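Local structure of filamentous hemagglutinin (Bordetella pertussis, 1RWR) at residues V233-L247 and T254-A266. The protein probably serves as a secreted adhesin, with this N-terminal beta-helical domain directing its export through the two-partner secretion pathway. Residues are numbered along the deposited sequence; the frame is centred on the assembly and turned at random.
Sequences VSSDSGLGVRQLGSL and TVSSQGEIALGDA
The flat carbonyl group of E260 is gripped on both faces: V241 N reaches E260 O from one side, 36° out of the plane at 2.8 Å, and S257 OG donates to the same oxygen from the opposite side at 2.9 Å. That hydroxyl also accepts a hydrogen bond from G259 N (3.0 Å), an ST turn, and this double role suits a serine to the corner before strand 261-266. The second flat group, the Q243 amide, is used at both ends. Bent back at chi2 (45°), it takes G245 N above its plane at OE1 (2.9 Å), while NE2 turns to the carbonyl of G223.

Successive coils of a right-handed parallel beta-helix stack here, the fold of the TPS domain. Strands 240-243 and 261-266 run parallel, pairing V241, R242 and Q243 with I261, A262 and L263; past a one-residue shift, L247 N pairs with D265 O. Inward, V241 spreads its methyls over two residues of strand 252-257: with chi1 at 175°, CG1 meets V255 CG1 at 4.0 Å and CG2 rests on S257 CB at 3.9 Å. L263 CD2 lies against Q243 CB (3.8 Å), whose amide is turned away to G245 and G223. L247 CB lies alongside A266 CB at 4.0 Å, the small alanine suiting this buried place. On the opposite face R242 starts beside A262, then runs away to a salt bridge with D218 of strand 215-219. G259 and G264 must lack a side chain, because a beta carbon would clash with L239 O and L244 O respectively. Near the S257 bend, a water donates to S234 O and Q258 OE1 and accepts from S256 OG.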
loop_
_atom_site.group_PDB
_atom_site.type_symbol
_atom_site.label_atom_id
_atom_site.label_comp_id
_atom_site.label_asym_id
_atom_site.label_seq_id
_atom_site.Cartn_x
_atom_site.Cartn_y
_atom_site.Cartn_z
ATOM N N VAL A 233 8.116 8.184 5.315
ATOM C CA VAL A 233 8.096 8.432 6.728
ATOM C C VAL A 233 8.621 7.198 7.464
ATOM O O VAL A 233 8.187 6.089 7.189
ATOM C CB VAL A 233 6.677 8.761 7.232
ATOM C CG1 VAL A 233 6.661 8.820 8.779
ATOM C CG2 VAL A 233 6.160 10.062 6.611
ATOM N N SER A 234 9.541 7.420 8.404
ATOM C CA SER A 234 10.060 6.395 9.283
ATOM C C SER A 234 9.981 6.968 10.689
ATOM O O SER A 234 10.528 8.042 10.961
ATOM C CB SER A 234 11.513 6.094 8.925
ATOM O OG SER A 234 12.076 5.178 9.824
ATOM N N SER A 235 9.262 6.298 11.568
ATOM C CA SER A 235 9.014 6.860 12.885
ATOM C C SER A 235 9.843 6.237 14.028
ATOM O O SER A 235 9.944 6.854 15.100
ATOM C CB SER A 235 7.491 6.834 13.149
ATOM O OG SER A 235 7.110 5.520 13.141
ATOM N N ASP A 236 10.463 5.075 13.824
ATOM C CA ASP A 236 11.242 4.432 14.913
ATOM C C ASP A 236 12.570 5.162 15.144
ATOM O O ASP A 236 13.348 5.362 14.209
ATOM C CB ASP A 236 11.542 2.967 14.641
ATOM C CG ASP A 236 10.296 2.083 14.640
ATOM O OD1 ASP A 236 9.198 2.561 15.069
ATOM O OD2 ASP A 236 10.354 0.906 14.254
ATOM N N SER A 237 12.852 5.521 16.397
ATOM C CA SER A 237 14.062 6.284 16.709
ATOM C C SER A 237 15.316 5.500 16.295
ATOM O O SER A 237 15.464 4.302 16.562
ATOM C CB SER A 237 14.118 6.622 18.194
ATOM O OG SER A 237 15.322 7.308 18.518
ATOM N N GLY A 238 16.200 6.176 15.583
ATOM C CA GLY A 238 17.477 5.582 15.238
ATOM C C GLY A 238 17.505 4.817 13.937
ATOM O O GLY A 238 18.572 4.365 13.517
ATOM N N LEU A 239 16.355 4.635 13.290
ATOM C CA LEU A 239 16.318 3.827 12.050
ATOM C C LEU A 239 16.336 4.762 10.850
ATOM O O LEU A 239 15.818 5.862 10.933
ATOM C CB LEU A 239 15.077 2.929 12.011
ATOM C CG LEU A 239 15.236 1.618 12.779
ATOM C CD1 LEU A 239 15.360 1.891 14.264
ATOM C CD2 LEU A 239 14.150 0.631 12.591
ATOM N N GLY A 240 16.913 4.306 9.737
ATOM C CA GLY A 240 17.151 5.172 8.597
ATOM C C GLY A 240 16.170 5.017 7.476
ATOM O O GLY A 240 15.487 4.004 7.363
ATOM N N VAL A 241 16.083 6.038 6.640
ATOM C CA VAL A 241 15.468 5.939 5.342
ATOM C C VAL A 241 16.562 6.014 4.297
ATOM O O VAL A 241 17.238 7.025 4.197
ATOM C CB VAL A 241 14.503 7.108 5.079
ATOM C CG1 VAL A 241 13.954 7.030 3.647
ATOM C CG2 VAL A 241 13.391 7.099 6.078
ATOM N N ARG A 242 16.744 4.935 3.566
ATOM C CA ARG A 242 17.669 4.887 2.449
ATOM C C ARG A 242 16.849 4.641 1.203
ATOM O O ARG A 242 16.136 3.649 1.088
ATOM C CB ARG A 242 18.699 3.795 2.598
ATOM C CG ARG A 242 19.692 3.779 1.409
ATOM C CD ARG A 242 20.918 2.964 1.657
ATOM N NE ARG A 242 20.617 1.565 1.946
ATOM C CZ ARG A 242 21.532 0.669 2.274
ATOM N NH1 ARG A 242 22.802 1.028 2.361
ATOM N NH2 ARG A 242 21.179 -0.585 2.532
ATOM N N GLN A 243 16.974 5.529 0.248
ATOM C CA GLN A 243 16.239 5.399 -0.996
ATOM C C GLN A 243 17.139 5.865 -2.109
ATOM O O GLN A 243 17.218 7.075 -2.386
ATOM C CB GLN A 243 14.943 6.219 -0.944
ATOM C CG GLN A 243 14.078 6.289 -2.264
ATOM C CD GLN A 243 13.834 4.966 -3.057
ATOM O OE1 GLN A 243 14.755 4.215 -3.348
ATOM N NE2 GLN A 243 12.596 4.736 -3.470
ATOM N N LEU A 244 17.827 4.897 -2.720
ATOM C CA LEU A 244 18.745 5.169 -3.817
ATOM C C LEU A 244 18.051 5.208 -5.174
ATOM O O LEU A 244 18.640 5.713 -6.147
ATOM C CB LEU A 244 19.845 4.126 -3.845
ATOM C CG LEU A 244 20.608 3.889 -2.547
ATOM C CD1 LEU A 244 21.700 2.866 -2.771
ATOM C CD2 LEU A 244 21.164 5.183 -2.041
ATOM N N GLY A 245 16.838 4.664 -5.251
ATOM C CA GLY A 245 15.965 4.798 -6.421
ATOM C C GLY A 245 15.573 6.252 -6.668
ATOM O O GLY A 245 15.248 6.946 -5.718
ATOM N N SER A 246 15.632 6.726 -7.910
ATOM C CA SER A 246 15.327 8.117 -8.238
ATOM C C SER A 246 13.894 8.424 -7.862
ATOM O O SER A 246 13.036 7.585 -8.056
ATOM C CB SER A 246 15.484 8.342 -9.735
ATOM O OG SER A 246 16.861 8.245 -10.025
ATOM N N LEU A 247 13.656 9.616 -7.319
ATOM C CA LEU A 247 12.328 10.064 -6.962
ATOM C C LEU A 247 11.964 11.184 -7.912
ATOM O O LEU A 247 12.755 12.132 -8.085
ATOM C CB LEU A 247 12.339 10.575 -5.532
ATOM C CG LEU A 247 12.769 9.544 -4.494
ATOM C CD1 LEU A 247 12.665 10.174 -3.111
ATOM C CD2 LEU A 247 11.892 8.313 -4.504
ATOM N N THR A 254 8.495 14.604 0.202
ATOM C CA THR A 254 8.692 14.831 1.626
ATOM C C THR A 254 9.241 13.571 2.260
ATOM O O THR A 254 8.660 12.489 2.108
ATOM C CB THR A 254 7.367 15.189 2.276
ATOM O OG1 THR A 254 6.753 16.268 1.550
ATOM C CG2 THR A 254 7.547 15.672 3.713
ATOM N N VAL A 255 10.350 13.702 2.971
ATOM C CA VAL A 255 10.895 12.580 3.751
ATOM C C VAL A 255 11.068 13.005 5.203
ATOM O O VAL A 255 11.711 14.044 5.485
ATOM C CB VAL A 255 12.251 12.099 3.166
ATOM C CG1 VAL A 255 12.711 10.866 3.890
ATOM C CG2 VAL A 255 12.175 11.857 1.709
ATOM N N SER A 256 10.545 12.202 6.113
ATOM C CA SER A 256 10.637 12.420 7.559
ATOM C C SER A 256 11.216 11.152 8.184
ATOM O O SER A 256 10.734 10.042 7.937
ATOM C CB SER A 256 9.249 12.769 8.111
ATOM O OG SER A 256 9.216 12.799 9.546
ATOM N N SER A 257 12.273 11.305 8.975
ATOM C CA SER A 257 12.913 10.180 9.611
ATOM C C SER A 257 13.279 10.492 11.043
ATOM O O SER A 257 13.699 11.607 11.337
ATOM C CB SER A 257 14.161 9.786 8.818
ATOM O OG SER A 257 14.849 8.687 9.422
ATOM N N GLN A 258 13.139 9.511 11.921
ATOM C CA GLN A 258 13.646 9.633 13.305
ATOM C C GLN A 258 15.068 9.089 13.416
ATOM O O GLN A 258 15.568 8.856 14.524
ATOM C CB GLN A 258 12.676 8.998 14.299
ATOM C CG GLN A 258 11.293 9.645 14.274
ATOM C CD GLN A 258 11.361 11.155 14.444
ATOM O OE1 GLN A 258 10.746 11.921 13.669
ATOM N NE2 GLN A 258 12.127 11.595 15.446
ATOM N N GLY A 259 15.702 8.889 12.261
ATOM C CA GLY A 259 17.126 8.622 12.152
ATOM C C GLY A 259 17.673 9.262 10.904
ATOM O O GLY A 259 17.284 10.383 10.587
ATOM N N GLU A 260 18.538 8.536 10.210
ATOM C CA GLU A 260 19.214 8.968 8.983
ATOM C C GLU A 260 18.242 9.088 7.809
ATOM O O GLU A 260 17.204 8.405 7.749
ATOM C CB GLU A 260 20.326 7.962 8.651
ATOM C CG GLU A 260 21.054 8.138 7.348
ATOM C CD GLU A 260 22.105 7.065 7.093
ATOM O OE1 GLU A 260 22.367 6.235 8.009
ATOM O OE2 GLU A 260 22.658 7.056 5.988
ATOM N N ILE A 261 18.622 9.941 6.864
ATOM C CA ILE A 261 18.066 9.900 5.510
ATOM C C ILE A 261 19.221 9.910 4.536
ATOM O O ILE A 261 20.133 10.735 4.663
ATOM C CB ILE A 261 17.180 11.124 5.229
ATOM C CG1 ILE A 261 15.972 11.208 6.176
ATOM C CG2 ILE A 261 16.753 11.132 3.761
ATOM C CD1 ILE A 261 15.233 12.578 6.141
ATOM N N ALA A 262 19.172 9.015 3.559
ATOM C CA ALA A 262 20.150 8.945 2.499
ATOM C C ALA A 262 19.404 8.748 1.173
ATOM O O ALA A 262 18.840 7.685 0.927
ATOM C CB ALA A 262 21.053 7.823 2.725
ATOM N N LEU A 263 19.355 9.786 0.346
ATOM C CA LEU A 263 18.682 9.683 -0.954
ATOM C C LEU A 263 19.702 9.719 -2.059
ATOM O O LEU A 263 20.834 10.225 -1.880
ATOM C CB LEU A 263 17.706 10.853 -1.223
ATOM C CG LEU A 263 16.566 11.063 -0.228
ATOM C CD1 LEU A 263 15.654 12.159 -0.748
ATOM C CD2 LEU A 263 15.768 9.765 0.059
ATOM N N GLY A 264 19.264 9.241 -3.209
ATOM C CA GLY A 264 19.936 9.495 -4.481
ATOM C C GLY A 264 19.415 10.768 -5.121
ATOM O O GLY A 264 19.454 11.839 -4.517
ATOM N N ASP A 265 18.995 10.675 -6.372
ATOM C CA ASP A 265 18.436 11.816 -7.100
ATOM C C ASP A 265 16.974 12.016 -6.714
ATOM O O ASP A 265 16.220 11.046 -6.604
ATOM C CB ASP A 265 18.531 11.577 -8.610
ATOM C CG ASP A 265 19.938 11.498 -9.086
ATOM O OD1 ASP A 265 20.848 11.967 -8.390
ATOM O OD2 ASP A 265 20.231 10.969 -10.166
ATOM N N ALA A 266 16.557 13.260 -6.528
ATOM C CA ALA A 266 15.128 13.554 -6.296
ATOM C C ALA A 266 14.802 14.871 -6.960
ATOM O O ALA A 266 15.558 15.843 -6.805
ATOM C CB ALA A 266 14.812 13.634 -4.797
HETATM O O HOH W 1 13.320 6.549 11.779
HETATM O O HOH W 2 9.402 10.556 11.188
HETATM O O HOH W 3 19.481 5.909 11.172
HETATM O O HOH W 4 18.800 8.050 -7.668
HETATM O O HOH W 5 16.585 9.181 -4.460
#